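Local coordinates for rhamnosidase B (PDB 2OKX), which hydrolyses terminal alpha-L-rhamnose residues from rhamnosides as a glycoside hydrolase of family 78, at residues 12-22 / 93-101; 597-605 / 646-656. All coordinates share one frame; numbering follows the deposited sequence.

Contact 1 (12-22 / 93-101); sequences WGGQEESPRNE and LVLHFGVSN
H96 extends from the end of its strand and is gripped at the ring edge by the incoming loop. Its NE2 lies 2.7 Å from S18 OG, a hydrogen bond in which either atom could be the donor, and P19 O sits in the same ring plane, 3.2 Å from H96 CD2. With CG anti to the backbone N (chi1 -177°), the imidazole points its NE2-CD2 edge at S18 and P19, while H96 ND1 is taken by D47 O, which helps fix the ring's rotation. Backbone packing is just as close: E22 and H96 form an antiparallel hydrogen-bonded pair, and N21 N reaches F97 O at 2.9 Å from above the carbonyl plane. G98 fits here because a CB would clash with P19 O. Nearer the root of H96, W12 CH2 lies by H96 CB, and the edge of the same indole, at CZ3, touches V94 CG1 at 3.7 Å. The looser, partly exposed end is R20, whose extended chain lies alongside V99, NH1 to CG2 3.8 Å, before its guanidinium pairs with D224. The contact thus continues the pairing of strands 22-31 and 87-96, with strand 49-54 on the far side of 87-96 in the antiparallel sheet.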
loop_
_atom_site.group_PDB
_atom_site.type_symbol
_atom_site.label_atom_id
_atom_site.label_comp_id
_atom_site.label_asym_id
_atom_site.label_seq_id
_atom_site.Cartn_x
_atom_site.Cartn_y
_atom_site.Cartn_z
ATOM N N TRP A 12 -28.895 -3.675 -3.976
ATOM C CA TRP A 12 -28.067 -3.085 -5.012
ATOM C C TRP A 12 -29.018 -2.418 -5.997
ATOM O O TRP A 12 -30.200 -2.244 -5.694
ATOM C CB TRP A 12 -27.222 -4.157 -5.710
ATOM C CG TRP A 12 -26.158 -3.575 -6.603
ATOM C CD1 TRP A 12 -26.010 -3.777 -7.947
ATOM C CD2 TRP A 12 -25.124 -2.657 -6.219
ATOM N NE1 TRP A 12 -24.953 -3.035 -8.425
ATOM C CE2 TRP A 12 -24.392 -2.340 -7.386
ATOM C CE3 TRP A 12 -24.746 -2.071 -5.003
ATOM C CZ2 TRP A 12 -23.303 -1.460 -7.373
ATOM C CZ3 TRP A 12 -23.660 -1.193 -4.990
ATOM C CH2 TRP A 12 -22.953 -0.899 -6.170
ATOM N N GLY A 13 -28.504 -2.036 -7.159
ATOM C CA GLY A 13 -29.327 -1.392 -8.165
ATOM C C GLY A 13 -28.743 -1.651 -9.538
ATOM O O GLY A 13 -27.592 -2.063 -9.650
ATOM N N GLY A 14 -29.527 -1.414 -10.586
ATOM C CA GLY A 14 -29.037 -1.653 -11.932
ATOM C C GLY A 14 -29.156 -3.121 -12.304
ATOM O O GLY A 14 -29.526 -3.945 -11.469
ATOM N N GLN A 15 -28.838 -3.453 -13.552
ATOM C CA GLN A 15 -28.933 -4.834 -14.018
ATOM C C GLN A 15 -27.694 -5.669 -13.716
ATOM O O GLN A 15 -27.802 -6.794 -13.228
ATOM C CB GLN A 15 -29.220 -4.872 -15.525
ATOM C CG GLN A 15 -28.243 -4.083 -16.383
ATOM C CD GLN A 15 -28.606 -2.610 -16.498
ATOM O OE1 GLN A 15 -28.658 -1.886 -15.500
ATOM N NE2 GLN A 15 -28.859 -2.162 -17.725
ATOM N N GLU A 16 -26.518 -5.121 -14.007
ATOM C CA GLU A 16 -25.264 -5.829 -13.765
ATOM C C GLU A 16 -25.034 -6.027 -12.265
ATOM O O GLU A 16 -25.116 -5.080 -11.487
ATOM C CB GLU A 16 -24.116 -5.045 -14.398
ATOM C CG GLU A 16 -22.757 -5.701 -14.284
ATOM C CD GLU A 16 -21.814 -5.247 -15.382
ATOM O OE1 GLU A 16 -21.876 -4.059 -15.766
ATOM O OE2 GLU A 16 -21.006 -6.074 -15.855
ATOM N N GLU A 17 -24.746 -7.262 -11.864
ATOM C CA GLU A 17 -24.539 -7.572 -10.453
ATOM C C GLU A 17 -23.212 -7.068 -9.896
ATOM O O GLU A 17 -23.138 -6.661 -8.737
ATOM C CB GLU A 17 -24.632 -9.080 -10.220
ATOM C CG GLU A 17 -25.861 -9.739 -10.828
ATOM C CD GLU A 17 -26.060 -11.161 -10.334
ATOM O OE1 GLU A 17 -25.051 -11.835 -10.029
ATOM O OE2 GLU A 17 -27.225 -11.609 -10.260
ATOM N N SER A 18 -22.168 -7.109 -10.721
ATOM C CA SER A 18 -20.843 -6.663 -10.308
ATOM C C SER A 18 -20.225 -5.793 -11.398
ATOM O O SER A 18 -19.329 -6.220 -12.124
ATOM C CB SER A 18 -19.944 -7.872 -10.024
ATOM O OG SER A 18 -18.661 -7.472 -9.572
ATOM N N PRO A 19 -20.707 -4.551 -11.527
ATOM C CA PRO A 19 -20.193 -3.628 -12.536
ATOM C C PRO A 19 -18.776 -3.178 -12.202
ATOM O O PRO A 19 -18.368 -3.184 -11.037
ATOM C CB PRO A 19 -21.192 -2.480 -12.490
ATOM C CG PRO A 19 -21.569 -2.443 -11.043
ATOM C CD PRO A 19 -21.750 -3.907 -10.708
ATOM N N ARG A 20 -18.030 -2.793 -13.229
ATOM C CA ARG A 20 -16.663 -2.334 -13.038
ATOM C C ARG A 20 -16.628 -0.875 -12.604
ATOM O O ARG A 20 -17.318 -0.030 -13.180
ATOM C CB ARG A 20 -15.866 -2.466 -14.340
ATOM C CG ARG A 20 -14.445 -1.887 -14.274
ATOM C CD ARG A 20 -13.925 -1.583 -15.674
ATOM N NE ARG A 20 -12.585 -0.991 -15.711
ATOM C CZ ARG A 20 -11.449 -1.673 -15.572
ATOM N NH1 ARG A 20 -11.469 -2.988 -15.372
ATOM N NH2 ARG A 20 -10.286 -1.043 -15.676
ATOM N N ASN A 21 -15.830 -0.593 -11.579
ATOM C CA ASN A 21 -15.634 0.774 -11.106
ATOM C C ASN A 21 -16.914 1.612 -11.110
ATOM O O ASN A 21 -16.987 2.636 -11.782
ATOM C CB ASN A 21 -14.574 1.433 -11.997
ATOM C CG ASN A 21 -14.152 2.811 -11.511
ATOM O OD1 ASN A 21 -13.568 3.589 -12.267
ATOM N ND2 ASN A 21 -14.430 3.111 -10.256
ATOM N N GLU A 22 -17.919 1.184 -10.354
ATOM C CA GLU A 22 -19.172 1.924 -10.298
ATOM C C GLU A 22 -19.478 2.447 -8.903
ATOM O O GLU A 22 -19.443 1.701 -7.929
ATOM C CB GLU A 22 -20.341 1.044 -10.766
ATOM C CG GLU A 22 -21.701 1.738 -10.699
ATOM C CD GLU A 22 -22.839 0.869 -11.211
ATOM O OE1 GLU A 22 -23.599 0.308 -10.384
ATOM O OE2 GLU A 22 -22.964 0.741 -12.446
ATOM N N LEU A 93 -22.951 6.060 -0.117
ATOM C CA LEU A 93 -22.270 6.015 -1.400
ATOM C C LEU A 93 -21.497 4.708 -1.348
ATOM O O LEU A 93 -20.690 4.502 -0.444
ATOM C CB LEU A 93 -21.282 7.173 -1.557
ATOM C CG LEU A 93 -20.396 7.052 -2.805
ATOM C CD1 LEU A 93 -21.249 7.246 -4.050
ATOM C CD2 LEU A 93 -19.281 8.090 -2.766
ATOM N N VAL A 94 -21.760 3.811 -2.289
ATOM C CA VAL A 94 -21.051 2.544 -2.306
ATOM C C VAL A 94 -20.183 2.463 -3.552
ATOM O O VAL A 94 -20.656 2.684 -4.668
ATOM C CB VAL A 94 -22.028 1.338 -2.286
ATOM C CG1 VAL A 94 -21.249 0.032 -2.402
ATOM C CG2 VAL A 94 -22.843 1.346 -0.998
ATOM N N LEU A 95 -18.900 2.181 -3.350
ATOM C CA LEU A 95 -17.969 2.045 -4.461
ATOM C C LEU A 95 -17.817 0.551 -4.710
ATOM O O LEU A 95 -17.426 -0.184 -3.807
ATOM C CB LEU A 95 -16.589 2.620 -4.108
ATOM C CG LEU A 95 -16.387 4.104 -3.792
ATOM C CD1 LEU A 95 -16.980 4.436 -2.423
ATOM C CD2 LEU A 95 -14.893 4.412 -3.805
ATOM N N HIS A 96 -18.160 0.088 -5.907
ATOM C CA HIS A 96 -17.984 -1.329 -6.206
ATOM C C HIS A 96 -16.907 -1.446 -7.272
ATOM O O HIS A 96 -17.064 -0.935 -8.375
ATOM C CB HIS A 96 -19.268 -1.980 -6.718
ATOM C CG HIS A 96 -19.120 -3.449 -6.951
ATOM N ND1 HIS A 96 -19.008 -4.353 -5.915
ATOM C CD2 HIS A 96 -18.937 -4.156 -8.090
ATOM C CE1 HIS A 96 -18.754 -5.551 -6.409
ATOM N NE2 HIS A 96 -18.705 -5.459 -7.726
ATOM N N PHE A 97 -15.817 -2.126 -6.941
ATOM C CA PHE A 97 -14.705 -2.269 -7.870
ATOM C C PHE A 97 -15.000 -3.172 -9.063
ATOM O O PHE A 97 -14.641 -2.846 -10.193
ATOM C CB PHE A 97 -13.463 -2.790 -7.134
ATOM C CG PHE A 97 -13.025 -1.921 -5.981
ATOM C CD1 PHE A 97 -13.098 -0.533 -6.066
ATOM C CD2 PHE A 97 -12.506 -2.493 -4.823
ATOM C CE1 PHE A 97 -12.658 0.278 -5.011
ATOM C CE2 PHE A 97 -12.063 -1.695 -3.765
ATOM C CZ PHE A 97 -12.138 -0.307 -3.861
ATOM N N GLY A 98 -15.645 -4.308 -8.807
ATOM C CA GLY A 98 -15.949 -5.240 -9.880
ATOM C C GLY A 98 -14.688 -5.916 -10.390
ATOM O O GLY A 98 -14.700 -6.599 -11.417
ATOM N N VAL A 99 -13.594 -5.722 -9.661
ATOM C CA VAL A 99 -12.296 -6.291 -10.019
ATOM C C VAL A 99 -11.554 -6.612 -8.727
ATOM O O VAL A 99 -11.559 -5.811 -7.792
ATOM C CB VAL A 99 -11.457 -5.280 -10.836
ATOM C CG1 VAL A 99 -10.079 -5.850 -11.134
ATOM C CG2 VAL A 99 -12.177 -4.929 -12.126
ATOM N N SER A 100 -10.927 -7.781 -8.664
ATOM C CA SER A 100 -10.188 -8.163 -7.463
ATOM C C SER A 100 -8.865 -7.405 -7.361
ATOM O O SER A 100 -8.307 -6.985 -8.373
ATOM C CB SER A 100 -9.900 -9.672 -7.469
ATOM O OG SER A 100 -11.091 -10.443 -7.401
ATOM N N ASN A 101 -8.377 -7.210 -6.134
ATOM C CA ASN A 101 -7.088 -6.551 -5.919
ATOM C C ASN A 101 -6.406 -7.139 -4.677
ATOM O O ASN A 101 -6.813 -8.198 -4.196
ATOM C CB ASN A 101 -7.229 -5.018 -5.814
ATOM C CG ASN A 101 -8.182 -4.569 -4.713
ATOM O OD1 ASN A 101 -8.149 -5.073 -3.591
ATOM N ND2 ASN A 101 -9.024 -3.589 -5.032
#

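Contact 2 (597-605 / 646-656); sequences VERCLNLVP and NEAFAARIWPA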
loop_
_atom_site.group_PDB
_atom_site.type_symbol
_atom_site.label_atom_id
_atom_site.label_comp_id
_atom_site.label_asym_id
_atom_site.label_seq_id
_atom_site.Cartn_x
_atom_site.Cartn_y
_atom_site.Cartn_z
ATOM N N VAL A 597 -2.879 -4.921 15.829
ATOM C CA VAL A 597 -1.945 -6.023 15.676
ATOM C C VAL A 597 -2.685 -7.362 15.668
ATOM O O VAL A 597 -2.477 -8.180 14.773
ATOM C CB VAL A 597 -0.889 -6.034 16.805
ATOM C CG1 VAL A 597 0.058 -7.199 16.609
ATOM C CG2 VAL A 597 -0.117 -4.710 16.814
ATOM N N GLU A 598 -3.553 -7.588 16.650
ATOM C CA GLU A 598 -4.281 -8.851 16.686
ATOM C C GLU A 598 -5.162 -9.012 15.451
ATOM O O GLU A 598 -5.256 -10.104 14.887
ATOM C CB GLU A 598 -5.142 -8.972 17.947
ATOM C CG GLU A 598 -5.851 -10.323 18.006
ATOM C CD GLU A 598 -6.574 -10.587 19.306
ATOM O OE1 GLU A 598 -7.358 -11.557 19.342
ATOM O OE2 GLU A 598 -6.361 -9.842 20.287
ATOM N N ARG A 599 -5.806 -7.928 15.028
ATOM C CA ARG A 599 -6.659 -7.981 13.842
ATOM C C ARG A 599 -5.856 -8.495 12.654
ATOM O O ARG A 599 -6.316 -9.353 11.911
ATOM C CB ARG A 599 -7.229 -6.594 13.513
ATOM C CG ARG A 599 -7.843 -6.502 12.115
ATOM C CD ARG A 599 -8.502 -5.156 11.842
ATOM N NE ARG A 599 -8.653 -4.931 10.405
ATOM C CZ ARG A 599 -9.461 -5.627 9.610
ATOM N NH1 ARG A 599 -10.214 -6.601 10.110
ATOM N NH2 ARG A 599 -9.486 -5.369 8.306
ATOM N N CYS A 600 -4.647 -7.972 12.483
ATOM C CA CYS A 600 -3.800 -8.392 11.376
ATOM C C CYS A 600 -3.364 -9.845 11.498
ATOM O O CYS A 600 -3.400 -10.591 10.518
ATOM C CB CYS A 600 -2.570 -7.485 11.277
ATOM S SG CYS A 600 -2.980 -5.800 10.739
ATOM N N LEU A 601 -2.949 -10.245 12.696
ATOM C CA LEU A 601 -2.512 -11.617 12.918
ATOM C C LEU A 601 -3.651 -12.603 12.648
ATOM O O LEU A 601 -3.425 -13.690 12.118
ATOM C CB LEU A 601 -2.004 -11.786 14.353
ATOM C CG LEU A 601 -0.810 -10.916 14.764
ATOM C CD1 LEU A 601 -0.460 -11.190 16.217
ATOM C CD2 LEU A 601 0.382 -11.201 13.868
ATOM N N ASN A 602 -4.871 -12.214 13.007
ATOM C CA ASN A 602 -6.042 -13.067 12.809
ATOM C C ASN A 602 -6.466 -13.200 11.345
ATOM O O ASN A 602 -7.113 -14.177 10.974
ATOM C CB ASN A 602 -7.230 -12.540 13.629
ATOM C CG ASN A 602 -7.095 -12.830 15.118
ATOM O OD1 ASN A 602 -7.753 -12.197 15.945
ATOM N ND2 ASN A 602 -6.253 -13.795 15.463
ATOM N N LEU A 603 -6.107 -12.226 10.514
ATOM C CA LEU A 603 -6.481 -12.267 9.099
ATOM C C LEU A 603 -5.663 -13.257 8.271
ATOM O O LEU A 603 -6.154 -13.800 7.276
ATOM C CB LEU A 603 -6.353 -10.872 8.471
ATOM C CG LEU A 603 -7.443 -9.839 8.777
ATOM C CD1 LEU A 603 -7.039 -8.468 8.229
ATOM C CD2 LEU A 603 -8.759 -10.291 8.150
ATOM N N VAL A 604 -4.423 -13.503 8.685
ATOM C CA VAL A 604 -3.542 -14.397 7.941
ATOM C C VAL A 604 -4.043 -15.833 7.758
ATOM O O VAL A 604 -3.995 -16.365 6.650
ATOM C CB VAL A 604 -2.127 -14.421 8.570
ATOM C CG1 VAL A 604 -1.216 -15.357 7.782
ATOM C CG2 VAL A 604 -1.547 -13.005 8.576
ATOM N N PRO A 605 -4.525 -16.480 8.833
ATOM C CA PRO A 605 -5.015 -17.858 8.694
ATOM C C PRO A 605 -6.186 -17.991 7.720
ATOM O O PRO A 605 -6.527 -19.095 7.293
ATOM C CB PRO A 605 -5.406 -18.230 10.123
ATOM C CG PRO A 605 -4.429 -17.442 10.947
ATOM C CD PRO A 605 -4.455 -16.094 10.254
ATOM N N ASN A 646 -1.520 -12.078 26.579
ATOM C CA ASN A 646 -2.837 -12.599 26.225
ATOM C C ASN A 646 -2.790 -14.088 25.873
ATOM O O ASN A 646 -2.678 -14.461 24.707
ATOM C CB ASN A 646 -3.406 -11.790 25.053
ATOM C CG ASN A 646 -4.867 -12.107 24.767
ATOM O OD1 ASN A 646 -5.527 -11.395 24.007
ATOM N ND2 ASN A 646 -5.374 -13.174 25.368
ATOM N N GLU A 647 -2.879 -14.929 26.898
ATOM C CA GLU A 647 -2.850 -16.377 26.716
ATOM C C GLU A 647 -4.022 -16.886 25.886
ATOM O O GLU A 647 -3.887 -17.860 25.147
ATOM C CB GLU A 647 -2.836 -17.079 28.079
ATOM C CG GLU A 647 -1.468 -17.083 28.752
ATOM C CD GLU A 647 -1.494 -17.694 30.142
ATOM O OE1 GLU A 647 -0.410 -18.027 30.667
ATOM O OE2 GLU A 647 -2.595 -17.833 30.715
ATOM N N ALA A 648 -5.169 -16.227 26.010
ATOM C CA ALA A 648 -6.357 -16.619 25.261
ATOM C C ALA A 648 -6.077 -16.544 23.766
ATOM O O ALA A 648 -6.476 -17.428 23.006
ATOM C CB ALA A 648 -7.527 -15.717 25.622
ATOM N N PHE A 649 -5.393 -15.486 23.341
ATOM C CA PHE A 649 -5.068 -15.341 21.929
ATOM C C PHE A 649 -4.106 -16.437 21.491
ATOM O O PHE A 649 -4.249 -16.995 20.406
ATOM C CB PHE A 649 -4.449 -13.965 21.641
ATOM C CG PHE A 649 -3.704 -13.907 20.335
ATOM C CD1 PHE A 649 -2.332 -14.132 20.294
ATOM C CD2 PHE A 649 -4.384 -13.700 19.142
ATOM C CE1 PHE A 649 -1.650 -14.158 19.080
ATOM C CE2 PHE A 649 -3.714 -13.726 17.926
ATOM C CZ PHE A 649 -2.342 -13.957 17.895
ATOM N N ALA A 650 -3.123 -16.742 22.333
ATOM C CA ALA A 650 -2.146 -17.776 22.011
ATOM C C ALA A 650 -2.851 -19.100 21.741
ATOM O O ALA A 650 -2.500 -19.827 20.811
ATOM C CB ALA A 650 -1.154 -17.936 23.158
ATOM N N ALA A 651 -3.850 -19.404 22.564
ATOM C CA ALA A 651 -4.617 -20.636 22.425
ATOM C C ALA A 651 -5.415 -20.626 21.125
ATOM O O ALA A 651 -5.483 -21.637 20.422
ATOM C CB ALA A 651 -5.558 -20.800 23.620
ATOM N N ARG A 652 -6.013 -19.482 20.806
ATOM C CA ARG A 652 -6.804 -19.351 19.588
ATOM C C ARG A 652 -5.960 -19.460 18.328
ATOM O O ARG A 652 -6.396 -20.035 17.331
ATOM C CB ARG A 652 -7.540 -18.006 19.552
ATOM C CG ARG A 652 -8.633 -17.829 20.593
ATOM C CD ARG A 652 -9.524 -16.651 20.223
ATOM N NE ARG A 652 -8.799 -15.382 20.202
ATOM C CZ ARG A 652 -8.580 -14.627 21.275
ATOM N NH1 ARG A 652 -7.908 -13.489 21.165
ATOM N NH2 ARG A 652 -9.049 -15.003 22.459
ATOM N N ILE A 653 -4.748 -18.912 18.372
ATOM C CA ILE A 653 -3.874 -18.911 17.205
ATOM C C ILE A 653 -2.949 -20.122 17.053
ATOM O O ILE A 653 -2.472 -20.398 15.952
ATOM C CB ILE A 653 -3.009 -17.612 17.173
ATOM C CG1 ILE A 653 -2.686 -17.234 15.729
ATOM C CG2 ILE A 653 -1.714 -17.810 17.958
ATOM C CD1 ILE A 653 -3.888 -16.751 14.953
ATOM N N TRP A 654 -2.694 -20.846 18.141
ATOM C CA TRP A 654 -1.796 -22.003 18.074
ATOM C C TRP A 654 -2.085 -22.971 16.926
ATOM O O TRP A 654 -1.176 -23.350 16.186
ATOM C CB TRP A 654 -1.800 -22.778 19.399
ATOM C CG TRP A 654 -1.106 -24.114 19.297
ATOM C CD1 TRP A 654 -1.649 -25.340 19.563
ATOM C CD2 TRP A 654 0.241 -24.360 18.861
ATOM N NE1 TRP A 654 -0.727 -26.332 19.317
ATOM C CE2 TRP A 654 0.440 -25.760 18.886
ATOM C CE3 TRP A 654 1.296 -23.534 18.451
ATOM C CZ2 TRP A 654 1.654 -26.354 18.515
ATOM C CZ3 TRP A 654 2.504 -24.126 18.082
ATOM C CH2 TRP A 654 2.670 -25.523 18.117
ATOM N N PRO A 655 -3.350 -23.396 16.766
ATOM C CA PRO A 655 -3.689 -24.325 15.682
ATOM C C PRO A 655 -3.235 -23.848 14.301
ATOM O O PRO A 655 -2.675 -24.623 13.523
ATOM C CB PRO A 655 -5.208 -24.438 15.795
ATOM C CG PRO A 655 -5.428 -24.317 17.270
ATOM C CD PRO A 655 -4.515 -23.163 17.637
ATOM N N ALA A 656 -3.473 -22.574 13.998
ATOM C CA ALA A 656 -3.075 -22.018 12.707
ATOM C C ALA A 656 -1.558 -22.033 12.567
ATOM O O ALA A 656 -1.027 -22.227 11.471
ATOM C CB ALA A 656 -3.601 -20.592 12.561
HETATM O O HOH W 1 -7.757 -15.105 17.757
#
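Two helices of the six-hairpin glycosidase domain, 595-603 and 647-665, run side by side here in nearly the same direction, their local axes 11.2 Å apart and inclined by 22°. F649 lies between them. L601 CD1 comes to 3.7 Å from F649 CZ, and N602 ND2 meets the ring edge in its plane, 3.5 Å from CE2. E598 runs alongside the same ring, pointing the other way, its CG 3.9 Å from F649 CD2. The extended glutamate chain, with CG anti to the backbone N (chi1 -177°), carries the carboxylate across to R652, where OE1 accepts from NH1 at 2.7 Å on its syn side. This salt bridge is somewhat bent, 137° at the hydrogen, although the carboxylate and guanidinium planes are nearly parallel. Replacing E598 by an alanine would probably leave R652 NH1 without its charged mate and take away the cover that the glutamate's CG and carboxylate give F649 CD2. A water accepts from R652 NE and, weakly, from N602 ND2, adding a second bridge at the more exposed border of the pair. In the alpha-helical barrel that such domains form, this is packing between neighbouring helices, and helix 627-644 backs it: Y640 meets F649 edge-to-face and also touches L601. Further along, the contact becomes apolar and close. I653 CD1 lies near P605 CG, and P605 CG rests 3.6 Å from A656 CB in the 3-10 turn at 604-605, where the backbones come closest, P605 CA to A656 CA 6.1 Å.

Along the chain the two contacts come in series: contact 1 closes well before contact 2 opens. Their centres lie about 33 Å apart and their nearest atoms about 12 Å, so they do not touch, and they share no sheet or helix. Contact 1 belongs to the N-terminal beta region, where a loop is fastened to the end of a sheet strand; contact 2 joins helices in the six-hairpin glycosidase domain, probably the catalytic one as in related glycosidases. The beta region nevertheless reaches the helical one: R599, on the helix of contact 2, bonds R65 O, and S100, at the end of contact 1, touches A621. The protein is a single chain of distinct beta and alpha modules packed together.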